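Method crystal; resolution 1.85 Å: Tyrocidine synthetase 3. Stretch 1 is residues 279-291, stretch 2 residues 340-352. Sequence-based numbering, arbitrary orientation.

Stretch 1 (279-291) TFADDIPVLNLPT
Stretch 2, residues 340-352: LLAKYAGQEDIIV

Two segments of one tyrocidine synthetase 3 chain pack together and bury 668 Å² between them, both sides summed. Stretch 1 has no regular strand; after F280 (phi/psi -115/32), the first residue to leave a helix, it runs extended from D283 to L287 (phi -62 to -104, psi 110 to 141), bends at N288 (-111/65) and extends again through L289 and P290. Stretch 2 ends a helix at A345, turns at G346 with positive phi (63/40), and enters a strand at I350–V352. The two run in opposite directions: P285 CA lies 6.5 Å from I350 CA, and L289 CA only 4.5 Å from A345 CA.

I351 (chi1 m, chi2 t) is the bump at one end. The CA-to-CB bond of I351 points toward stretch 1, and I351 CD1 enters a hollow walled by F280 CE2 at 3.5 Å, I284 CG2 at 3.7 Å and P285 CD at 3.7 Å. The F280 ring (chi1 m, chi2 108°) meets this methyl obliquely. I284 is m,t. P285, C-gamma endo, points toward stretch 2 and sets its CB 3.4 Å from D349 O and its CG 3.7 Å from D349 OD1. D349 (chi1 t) also reaches stretch 1 through a water that donates to D349 OD2 at 2.7 Å and, weakly, to D283 O at 3.3 Å.

Q347 (m, t, chi3 -49°) is the polar clasp in the middle. Its CA-to-CB bond points toward stretch 1, and the amide uses both ends on the backbone: Q347 NE2 donates to V286 O at 2.9 Å, nearly linear at 174°, while N288 N donates to Q347 OE1 at 3.0 Å and 157°. A side chain thereby supplies the donor and acceptor that a neighboring strand would offer. V286 (chi1 t) points away.

L287 (t,p) leaves the backbone sideways, but its CD1 reaches stretch 2, lying 3.9 Å from A345 CB, 4.3 Å from L341 CB and 4.3 Å from I350 CG2, so this methyl fills the space between helix and strand. At A345 the backbones come close: N288 O makes a CA-H...O contact with A345 CA at 3.4 Å.

L289 (m,t) starts away from stretch 2, yet its CD2 comes back to Y344 CB at 3.8 Å and L341 CD2 (L341 m,t) at 4.1 Å. P290, C-gamma endo, closes this end, with CD 3.3 Å from Y344 O and CG 4.1 Å from CD2 of the Y344 ring (chi1 -93°, chi2 75°), approached obliquely.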

# COMPACT_ATOMS: atom_id res chain seq x y z
N THR A 279 -4.75 -19.93 -4.61
CA THR A 279 -4.28 -19.12 -5.73
C THR A 279 -2.89 -19.54 -6.23
O THR A 279 -2.63 -19.51 -7.44
CB THR A 279 -4.27 -17.61 -5.37
OG1 THR A 279 -5.61 -17.16 -5.15
CG2 THR A 279 -3.64 -16.77 -6.49
N PHE A 280 -2.01 -19.94 -5.31
CA PHE A 280 -0.64 -20.33 -5.66
C PHE A 280 -0.35 -21.82 -5.38
O PHE A 280 0.78 -22.19 -5.07
CB PHE A 280 0.36 -19.44 -4.90
CG PHE A 280 0.24 -17.99 -5.24
CD1 PHE A 280 -0.30 -17.09 -4.34
CD2 PHE A 280 0.64 -17.52 -6.48
CE1 PHE A 280 -0.42 -15.74 -4.66
CE2 PHE A 280 0.52 -16.18 -6.81
CZ PHE A 280 -0.01 -15.29 -5.90
N ALA A 281 -1.37 -22.66 -5.51
CA ALA A 281 -1.25 -24.09 -5.22
C ALA A 281 -0.50 -24.85 -6.31
O ALA A 281 0.20 -25.83 -6.03
CB ALA A 281 -2.63 -24.69 -5.01
N ASP A 282 -0.66 -24.39 -7.55
CA ASP A 282 -0.08 -25.06 -8.72
C ASP A 282 1.35 -24.54 -9.01
O ASP A 282 2.05 -24.14 -8.08
CB ASP A 282 -1.01 -24.87 -9.93
CG ASP A 282 -1.24 -23.41 -10.28
OD1 ASP A 282 -1.50 -23.11 -11.46
OD2 ASP A 282 -1.17 -22.56 -9.36
N ASP A 283 1.76 -24.56 -10.27
CA ASP A 283 3.12 -24.16 -10.66
C ASP A 283 3.25 -22.64 -10.65
O ASP A 283 2.67 -21.97 -11.50
CB ASP A 283 3.48 -24.70 -12.05
CG ASP A 283 2.94 -26.10 -12.29
OD1 ASP A 283 3.24 -27.01 -11.49
OD2 ASP A 283 2.21 -26.28 -13.29
N ILE A 284 4.01 -22.11 -9.69
CA ILE A 284 4.18 -20.66 -9.55
C ILE A 284 5.15 -20.13 -10.61
O ILE A 284 6.31 -20.53 -10.64
CB ILE A 284 4.71 -20.28 -8.15
CG1 ILE A 284 3.69 -20.68 -7.07
CG2 ILE A 284 5.00 -18.77 -8.07
CD1 ILE A 284 4.15 -20.37 -5.66
N PRO A 285 4.68 -19.21 -11.48
CA PRO A 285 5.49 -18.74 -12.59
C PRO A 285 6.58 -17.75 -12.18
O PRO A 285 6.35 -16.90 -11.32
CB PRO A 285 4.47 -18.04 -13.49
CG PRO A 285 3.45 -17.54 -12.56
CD PRO A 285 3.35 -18.56 -11.46
N VAL A 286 7.75 -17.87 -12.80
CA VAL A 286 8.83 -16.91 -12.62
C VAL A 286 8.90 -16.03 -13.87
O VAL A 286 9.00 -16.54 -14.99
CB VAL A 286 10.19 -17.62 -12.42
CG1 VAL A 286 11.28 -16.62 -12.12
CG2 VAL A 286 10.08 -18.65 -11.30
N LEU A 287 8.82 -14.71 -13.67
CA LEU A 287 8.84 -13.75 -14.78
C LEU A 287 10.17 -13.83 -15.53
O LEU A 287 11.23 -13.73 -14.93
CB LEU A 287 8.64 -12.33 -14.24
CG LEU A 287 8.53 -11.18 -15.26
CD1 LEU A 287 7.30 -11.32 -16.14
CD2 LEU A 287 8.53 -9.85 -14.52
N ASN A 288 10.09 -14.01 -16.85
CA ASN A 288 11.28 -14.12 -17.68
C ASN A 288 11.44 -12.90 -18.58
O ASN A 288 11.37 -13.02 -19.81
CB ASN A 288 11.24 -15.40 -18.50
CG ASN A 288 12.51 -15.63 -19.30
OD1 ASN A 288 12.45 -16.02 -20.46
ND2 ASN A 288 13.66 -15.38 -18.69
N LEU A 289 11.65 -11.74 -17.98
CA LEU A 289 11.92 -10.53 -18.74
C LEU A 289 13.27 -10.67 -19.42
O LEU A 289 14.21 -11.20 -18.83
CB LEU A 289 11.95 -9.29 -17.85
CG LEU A 289 10.61 -8.72 -17.41
CD1 LEU A 289 10.87 -7.55 -16.47
CD2 LEU A 289 9.78 -8.30 -18.62
N PRO A 290 13.37 -10.19 -20.67
CA PRO A 290 14.67 -10.18 -21.32
C PRO A 290 15.48 -9.07 -20.69
O PRO A 290 14.96 -7.97 -20.49
CB PRO A 290 14.33 -9.89 -22.78
CG PRO A 290 13.09 -9.13 -22.74
CD PRO A 290 12.33 -9.60 -21.53
N THR A 291 16.72 -9.35 -20.35
CA THR A 291 17.57 -8.37 -19.70
C THR A 291 18.72 -8.03 -20.63
O THR A 291 19.14 -8.86 -21.44
CB THR A 291 18.09 -8.91 -18.36
OG1 THR A 291 18.81 -10.13 -18.58
CG2 THR A 291 16.93 -9.17 -17.41
N LEU A 340 1.80 -5.87 -21.16
CA LEU A 340 3.16 -5.39 -21.43
C LEU A 340 4.19 -6.44 -21.05
O LEU A 340 5.04 -6.82 -21.85
CB LEU A 340 3.43 -4.10 -20.65
CG LEU A 340 4.48 -3.08 -21.13
CD1 LEU A 340 5.26 -2.53 -19.95
CD2 LEU A 340 5.42 -3.59 -22.19
N LEU A 341 4.09 -6.92 -19.81
CA LEU A 341 5.01 -7.94 -19.30
C LEU A 341 4.88 -9.25 -20.07
O LEU A 341 5.88 -9.91 -20.36
CB LEU A 341 4.77 -8.20 -17.80
CG LEU A 341 5.04 -7.05 -16.83
CD1 LEU A 341 4.64 -7.45 -15.42
CD2 LEU A 341 6.50 -6.61 -16.88
N ALA A 342 3.64 -9.63 -20.39
CA ALA A 342 3.37 -10.85 -21.16
C ALA A 342 4.07 -10.84 -22.52
O ALA A 342 4.61 -11.86 -22.96
CB ALA A 342 1.86 -11.03 -21.35
N LYS A 343 4.07 -9.68 -23.17
CA LYS A 343 4.70 -9.55 -24.49
C LYS A 343 6.23 -9.53 -24.40
O LYS A 343 6.90 -10.18 -25.20
CB LYS A 343 4.17 -8.31 -25.21
CG LYS A 343 2.75 -8.49 -25.73
CD LYS A 343 2.26 -7.29 -26.52
CE LYS A 343 0.82 -7.49 -26.96
NZ LYS A 343 0.67 -8.64 -27.89
N TYR A 344 6.77 -8.82 -23.41
CA TYR A 344 8.22 -8.81 -23.18
C TYR A 344 8.73 -10.18 -22.76
O TYR A 344 9.75 -10.65 -23.27
CB TYR A 344 8.60 -7.75 -22.14
CG TYR A 344 8.98 -6.44 -22.77
CD1 TYR A 344 8.01 -5.59 -23.28
CD2 TYR A 344 10.32 -6.07 -22.90
CE1 TYR A 344 8.35 -4.39 -23.88
CE2 TYR A 344 10.67 -4.88 -23.51
CZ TYR A 344 9.69 -4.04 -24.00
OH TYR A 344 10.04 -2.85 -24.60
N ALA A 345 8.01 -10.82 -21.84
CA ALA A 345 8.46 -12.08 -21.25
C ALA A 345 8.11 -13.31 -22.09
O ALA A 345 8.68 -14.38 -21.88
CB ALA A 345 7.88 -12.22 -19.85
N GLY A 346 7.16 -13.18 -23.01
CA GLY A 346 6.64 -14.32 -23.77
C GLY A 346 5.96 -15.33 -22.87
O GLY A 346 6.12 -16.54 -23.04
N GLN A 347 5.20 -14.82 -21.90
CA GLN A 347 4.51 -15.64 -20.90
C GLN A 347 3.05 -15.23 -20.80
O GLN A 347 2.70 -14.09 -21.12
CB GLN A 347 5.18 -15.50 -19.54
CG GLN A 347 6.56 -16.12 -19.45
CD GLN A 347 7.21 -15.91 -18.11
OE1 GLN A 347 7.25 -14.78 -17.60
NE2 GLN A 347 7.73 -16.97 -17.52
N GLU A 348 2.20 -16.15 -20.34
CA GLU A 348 0.76 -15.92 -20.25
C GLU A 348 0.23 -16.18 -18.83
O GLU A 348 -0.96 -16.39 -18.64
CB GLU A 348 0.04 -16.81 -21.26
CG GLU A 348 0.56 -16.66 -22.69
CD GLU A 348 -0.36 -17.26 -23.71
OE1 GLU A 348 -0.51 -16.67 -24.80
OE2 GLU A 348 -0.96 -18.32 -23.43
N ASP A 349 1.13 -16.14 -17.86
CA ASP A 349 0.80 -16.37 -16.46
C ASP A 349 1.83 -15.57 -15.67
O ASP A 349 3.03 -15.90 -15.67
CB ASP A 349 0.89 -17.86 -16.14
CG ASP A 349 0.39 -18.21 -14.75
OD1 ASP A 349 0.07 -17.30 -13.95
OD2 ASP A 349 0.35 -19.43 -14.45
N ILE A 350 1.36 -14.52 -15.00
CA ILE A 350 2.22 -13.47 -14.47
C ILE A 350 1.75 -12.99 -13.11
O ILE A 350 0.55 -12.78 -12.91
CB ILE A 350 2.26 -12.25 -15.42
CG1 ILE A 350 2.72 -12.69 -16.82
CG2 ILE A 350 3.17 -11.15 -14.85
CD1 ILE A 350 3.06 -11.57 -17.74
N ILE A 351 2.69 -12.82 -12.18
CA ILE A 351 2.41 -12.30 -10.84
C ILE A 351 3.05 -10.92 -10.70
O ILE A 351 4.23 -10.75 -11.00
CB ILE A 351 2.93 -13.25 -9.74
CG1 ILE A 351 2.44 -14.68 -9.98
CG2 ILE A 351 2.50 -12.76 -8.36
CD1 ILE A 351 3.11 -15.72 -9.13
N VAL A 352 2.25 -9.94 -10.27
CA VAL A 352 2.71 -8.57 -10.06
C VAL A 352 2.40 -8.17 -8.63
O VAL A 352 1.27 -8.29 -8.19
CB VAL A 352 2.00 -7.59 -11.01
CG1 VAL A 352 2.35 -6.14 -10.66
CG2 VAL A 352 2.35 -7.91 -12.48
O HOH W 1 2.39 -21.21 -14.74